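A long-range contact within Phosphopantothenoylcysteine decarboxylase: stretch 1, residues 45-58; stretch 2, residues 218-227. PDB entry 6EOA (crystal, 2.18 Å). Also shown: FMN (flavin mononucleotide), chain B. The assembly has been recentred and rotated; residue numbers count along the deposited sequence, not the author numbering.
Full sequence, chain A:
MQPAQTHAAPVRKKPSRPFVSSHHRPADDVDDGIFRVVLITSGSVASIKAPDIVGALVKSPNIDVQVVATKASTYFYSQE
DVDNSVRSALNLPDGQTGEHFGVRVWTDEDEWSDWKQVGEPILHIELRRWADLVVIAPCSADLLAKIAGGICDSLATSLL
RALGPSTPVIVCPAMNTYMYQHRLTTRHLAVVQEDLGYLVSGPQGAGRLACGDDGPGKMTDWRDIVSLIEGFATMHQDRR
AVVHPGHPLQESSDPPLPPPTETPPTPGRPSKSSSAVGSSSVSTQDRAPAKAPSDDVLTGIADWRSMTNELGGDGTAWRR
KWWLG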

# COMPACT_ATOMS: atom_id res chain seq x y z
N VAL A 45 -0.90 -17.76 7.87
CA VAL A 45 -1.41 -18.64 8.92
C VAL A 45 -0.26 -19.22 9.74
O VAL A 45 -0.44 -19.60 10.90
N ALA A 46 0.92 -19.26 9.14
CA ALA A 46 2.10 -19.81 9.80
C ALA A 46 2.54 -18.94 10.98
O ALA A 46 3.40 -19.34 11.76
N SER A 47 1.95 -17.75 11.11
CA SER A 47 2.23 -16.87 12.25
C SER A 47 1.81 -17.51 13.57
O SER A 47 2.22 -17.07 14.64
N ILE A 48 0.97 -18.54 13.49
CA ILE A 48 0.56 -19.30 14.66
C ILE A 48 1.78 -19.95 15.34
O ILE A 48 1.81 -20.14 16.56
N LYS A 49 2.80 -20.25 14.54
CA LYS A 49 4.03 -20.85 15.07
C LYS A 49 5.06 -19.83 15.54
O LYS A 49 6.13 -20.20 16.03
N ALA A 50 4.74 -18.54 15.40
CA ALA A 50 5.64 -17.48 15.87
C ALA A 50 5.92 -17.57 17.38
O ALA A 50 7.07 -17.39 17.79
N PRO A 51 4.89 -17.85 18.21
CA PRO A 51 5.20 -18.04 19.64
C PRO A 51 6.14 -19.22 19.93
O PRO A 51 6.93 -19.13 20.87
N ASP A 52 6.06 -20.29 19.14
CA ASP A 52 6.96 -21.43 19.34
C ASP A 52 8.40 -21.07 19.02
O ASP A 52 9.34 -21.54 19.68
N ILE A 53 8.59 -20.24 18.00
CA ILE A 53 9.91 -19.76 17.61
C ILE A 53 10.50 -18.88 18.71
O ILE A 53 11.65 -19.08 19.12
N VAL A 54 9.71 -17.92 19.18
CA VAL A 54 10.15 -17.01 20.22
C VAL A 54 10.52 -17.77 21.49
O VAL A 54 11.55 -17.49 22.12
N GLY A 55 9.69 -18.74 21.86
CA GLY A 55 9.94 -19.56 23.03
C GLY A 55 11.25 -20.30 22.91
O GLY A 55 11.99 -20.42 23.89
N ALA A 56 11.55 -20.79 21.71
CA ALA A 56 12.78 -21.54 21.47
C ALA A 56 14.01 -20.63 21.48
O ALA A 56 15.08 -21.03 21.94
N LEU A 57 13.85 -19.41 20.97
CA LEU A 57 14.96 -18.46 20.93
C LEU A 57 15.27 -17.92 22.33
O LEU A 57 16.43 -17.71 22.67
N VAL A 58 14.23 -17.68 23.13
CA VAL A 58 14.41 -17.24 24.51
C VAL A 58 15.22 -18.27 25.30
O VAL A 58 16.21 -17.93 25.96
N LYS A 218 3.97 -24.02 1.91
CA LYS A 218 4.02 -24.14 3.36
C LYS A 218 5.37 -23.66 3.88
O LYS A 218 6.41 -23.99 3.30
N MET A 219 5.35 -22.89 4.95
CA MET A 219 6.58 -22.35 5.53
C MET A 219 7.53 -23.46 5.95
O MET A 219 7.11 -24.55 6.32
N THR A 220 8.83 -23.17 5.85
CA THR A 220 9.84 -24.03 6.45
C THR A 220 9.44 -24.29 7.89
O THR A 220 9.03 -23.36 8.60
N ASP A 221 9.51 -25.55 8.32
CA ASP A 221 9.09 -25.91 9.67
C ASP A 221 9.80 -25.03 10.70
O ASP A 221 11.00 -24.78 10.58
N TRP A 222 9.06 -24.56 11.69
CA TRP A 222 9.58 -23.57 12.63
C TRP A 222 10.80 -24.08 13.39
O TRP A 222 11.68 -23.29 13.75
N ARG A 223 10.87 -25.38 13.61
CA ARG A 223 12.04 -25.97 14.26
C ARG A 223 13.26 -25.86 13.36
O ARG A 223 14.38 -25.66 13.83
N ASP A 224 13.03 -26.00 12.05
CA ASP A 224 14.11 -25.83 11.10
C ASP A 224 14.56 -24.38 11.08
O ASP A 224 15.76 -24.10 11.01
N ILE A 225 13.60 -23.46 11.16
CA ILE A 225 13.90 -22.03 11.25
C ILE A 225 14.83 -21.72 12.42
O ILE A 225 15.81 -21.00 12.27
N VAL A 226 14.50 -22.27 13.58
CA VAL A 226 15.26 -22.02 14.80
C VAL A 226 16.70 -22.52 14.66
O VAL A 226 17.64 -21.83 15.04
N SER A 227 16.86 -23.71 14.09
CA SER A 227 18.19 -24.29 13.94
C SER A 227 18.98 -23.56 12.85
O SER A 227 20.21 -23.52 12.89

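The most unusual feature of this contact is an aspartate lying on a tryptophan. Asp-52 CB sits 3.6 Å from the centroid of the six-membered ring of Trp-222, only 4° off the ring normal. This is a CH-pi contact over the ring face, made by the methylene rather than the carboxylate. Asp-52 has chi1 in the m well, near -64°. Its backbone also takes part, with Asp-52 O 3.4 Å from Trp-222 CZ3.

Trp-222 is the centre of the packing and has the largest area covered by the other stretch. It points toward stretch 1, with chi1 p (70°) and chi2 near -92°. Ala-56 meets the ring at its edge, with Ala-56 CB 4.1 Å from Trp-222 CZ3. Lys-49 points toward stretch 2 and lies oblique to the ring. Its rotamer is m, m, t, t, and Lys-49 CD is 3.9 Å from Trp-222 CD1. The aliphatic part of the lysine therefore supplies the contact.

The two helices, 50-58 and 222-227, run in broadly the same direction. Their axes differ by 34° and approach to 9.6 Å. Small and branched side chains fill the space between them. Ile-53 leaves its backbone sideways, but its end comes nearer to stretch 2. Its chi1 is m, which places Ile-53 CG1 3.7 Å from Trp-222 CB. Its chi2 is t, and Ile-53 CD1 lies 4.4 Å from Ile-225 CG2. Ile-225 is m, m; its CB points toward stretch 1, but its end leads away, so its share is small.

Val-226, chi1 t, uses both methyls. Val-226 CG2 is 3.9 Å from Ala-56 CB and 4.3 Å from Ile-53 CG2. Val-226 CG1 is 4.2 Å from Leu-57 CD2. Leu-57 is m, t and starts sideways before its end turns closer.

Ahead of the helices, the CA-to-CB bond of Met-219 points toward stretch 1. Its chi values are t, t, p. Met-219 CE lies 3.7 Å from Ala-46 CB, which points toward it.

No hydrogen bond or salt bridge joins the stretches. The contact rests on apolar packing and the CH-pi interaction. Polar pairing is local instead. Asp-221 caps the second helix: Arg-223 N donates to Asp-221 OD2 at 3.2 Å. Arg-223 NH1 forms a salt bridge with Asp-221 OD2 at 2.7 Å, although its hydrogen bond is weak. Ser-227 OG donates to Asp-224 O at 3.1 Å.

FMN touches the start of stretch 1. Val-45 N makes a weak hydrogen bond to FMN O4 at 3.3 Å.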

# COMPACT_ATOMS: atom_id res chain seq x y z
CB VAL A 45 -2.26 -19.80 8.34
CG1 VAL A 45 -3.49 -19.25 7.64
CG2 VAL A 45 -1.44 -20.65 7.40
CB ALA A 46 3.24 -19.98 8.79
CB SER A 47 1.52 -15.52 12.08
OG SER A 47 2.31 -14.61 11.35
CB ILE A 48 -0.48 -20.38 14.29
CG1 ILE A 48 -1.79 -19.72 13.85
CG2 ILE A 48 -0.75 -21.33 15.45
CD1 ILE A 48 -2.94 -20.69 13.69
CB LYS A 49 4.66 -21.76 14.01
CG LYS A 49 3.74 -22.88 13.56
CD LYS A 49 3.34 -23.75 14.75
CE LYS A 49 2.45 -24.90 14.33
NZ LYS A 49 2.01 -25.70 15.50
CB ALA A 50 5.07 -16.10 15.52
CB PRO A 51 3.82 -18.29 20.26
CG PRO A 51 2.88 -17.58 19.36
CD PRO A 51 3.43 -17.79 17.99
CB ASP A 52 6.51 -22.61 18.47
CG ASP A 52 5.14 -23.13 18.86
OD1 ASP A 52 5.06 -23.89 19.85
OD2 ASP A 52 4.16 -22.79 18.17
CB ILE A 53 9.86 -18.98 16.28
CG1 ILE A 53 9.52 -19.91 15.12
CG2 ILE A 53 11.18 -18.28 16.02
CD1 ILE A 53 9.30 -19.20 13.80
CB VAL A 54 9.07 -15.96 20.54
CG1 VAL A 54 9.51 -15.07 21.70
CG2 VAL A 54 8.77 -15.12 19.31
CB ALA A 56 12.70 -22.28 20.14
CB LEU A 57 14.65 -17.31 19.97
CG LEU A 57 14.58 -17.71 18.49
CD1 LEU A 57 14.40 -16.49 17.60
CD2 LEU A 57 15.83 -18.48 18.09
CB VAL A 58 13.06 -17.00 25.23
CG1 VAL A 58 13.29 -16.83 26.73
CG2 VAL A 58 12.35 -15.79 24.65
CB LYS A 218 3.76 -25.58 3.80
CG LYS A 218 3.84 -25.82 5.30
CD LYS A 218 3.11 -27.10 5.70
CE LYS A 218 2.51 -26.98 7.09
NZ LYS A 218 1.08 -27.38 7.11
CB MET A 219 6.26 -21.47 6.74
CG MET A 219 7.44 -20.65 7.24
SD MET A 219 7.05 -19.72 8.74
CE MET A 219 6.64 -21.06 9.86
CB THR A 220 11.23 -23.37 6.40
OG1 THR A 220 11.52 -22.95 5.06
CG2 THR A 220 12.30 -24.34 6.89
CB ASP A 221 9.35 -27.39 9.95
CG ASP A 221 8.73 -27.84 11.25
OD1 ASP A 221 7.51 -28.14 11.25
OD2 ASP A 221 9.44 -27.91 12.27
CB TRP A 222 8.49 -23.13 13.61
CG TRP A 222 8.07 -24.17 14.60
CD1 TRP A 222 7.05 -25.07 14.46
CD2 TRP A 222 8.64 -24.41 15.89
NE1 TRP A 222 6.96 -25.86 15.58
CE2 TRP A 222 7.93 -25.48 16.47
CE3 TRP A 222 9.70 -23.83 16.60
CZ2 TRP A 222 8.24 -25.98 17.74
CZ3 TRP A 222 10.00 -24.33 17.86
CH2 TRP A 222 9.27 -25.39 18.41
CB ARG A 223 11.77 -27.43 14.64
CG ARG A 223 10.65 -27.59 15.65
CD ARG A 223 10.26 -29.05 15.81
NE ARG A 223 8.85 -29.18 16.17
CZ ARG A 223 7.87 -29.38 15.30
NH1 ARG A 223 8.14 -29.48 14.00
NH2 ARG A 223 6.61 -29.48 15.72
CB ASP A 224 13.68 -26.28 9.70
CG ASP A 224 13.40 -27.78 9.64
OD1 ASP A 224 13.99 -28.52 10.46
OD2 ASP A 224 12.61 -28.21 8.78
CB ILE A 225 12.63 -21.18 11.42
CG1 ILE A 225 11.60 -21.53 10.34
CG2 ILE A 225 12.96 -19.70 11.38
CD1 ILE A 225 12.05 -21.16 8.98
CB VAL A 226 14.60 -22.69 16.03
CG1 VAL A 226 15.51 -22.59 17.24
CG2 VAL A 226 13.26 -22.05 16.32
CB SER A 227 18.11 -25.79 13.63
OG SER A 227 17.88 -26.04 12.26
N1 FMN B . -1.32 -14.57 2.77
C2 FMN B . -0.18 -15.32 2.56
O2 FMN B . 0.70 -14.89 1.80
N3 FMN B . -0.03 -16.54 3.19
C4 FMN B . -1.02 -17.02 4.03
O4 FMN B . -0.87 -18.11 4.59
C4A FMN B . -2.17 -16.27 4.25
N5 FMN B . -3.16 -16.73 5.09
C5A FMN B . -4.30 -15.97 5.30
C6 FMN B . -5.30 -16.43 6.15
C7 FMN B . -6.45 -15.67 6.37
C7M FMN B . -7.53 -16.17 7.28
C8 FMN B . -6.58 -14.44 5.73
C8M FMN B . -7.81 -13.60 5.94
C9 FMN B . -5.59 -13.98 4.88
C9A FMN B . -4.44 -14.74 4.67
N10 FMN B . -3.45 -14.28 3.82
C10 FMN B . -2.31 -15.04 3.61
C1' FMN B . -3.60 -12.95 3.13
C2' FMN B . -2.88 -11.87 3.93
O2' FMN B . -3.16 -11.98 5.31
C3' FMN B . -3.28 -10.49 3.43
O3' FMN B . -2.77 -10.33 2.13
C4' FMN B . -2.74 -9.40 4.35
O4' FMN B . -3.36 -8.17 4.06
C5' FMN B . -1.23 -9.28 4.17
O5' FMN B . -0.71 -8.45 5.18
P FMN B . 0.86 -8.52 5.55
O1P FMN B . 1.65 -7.83 4.47
O2P FMN B . 1.34 -9.95 5.68
O3P FMN B . 1.06 -7.82 6.87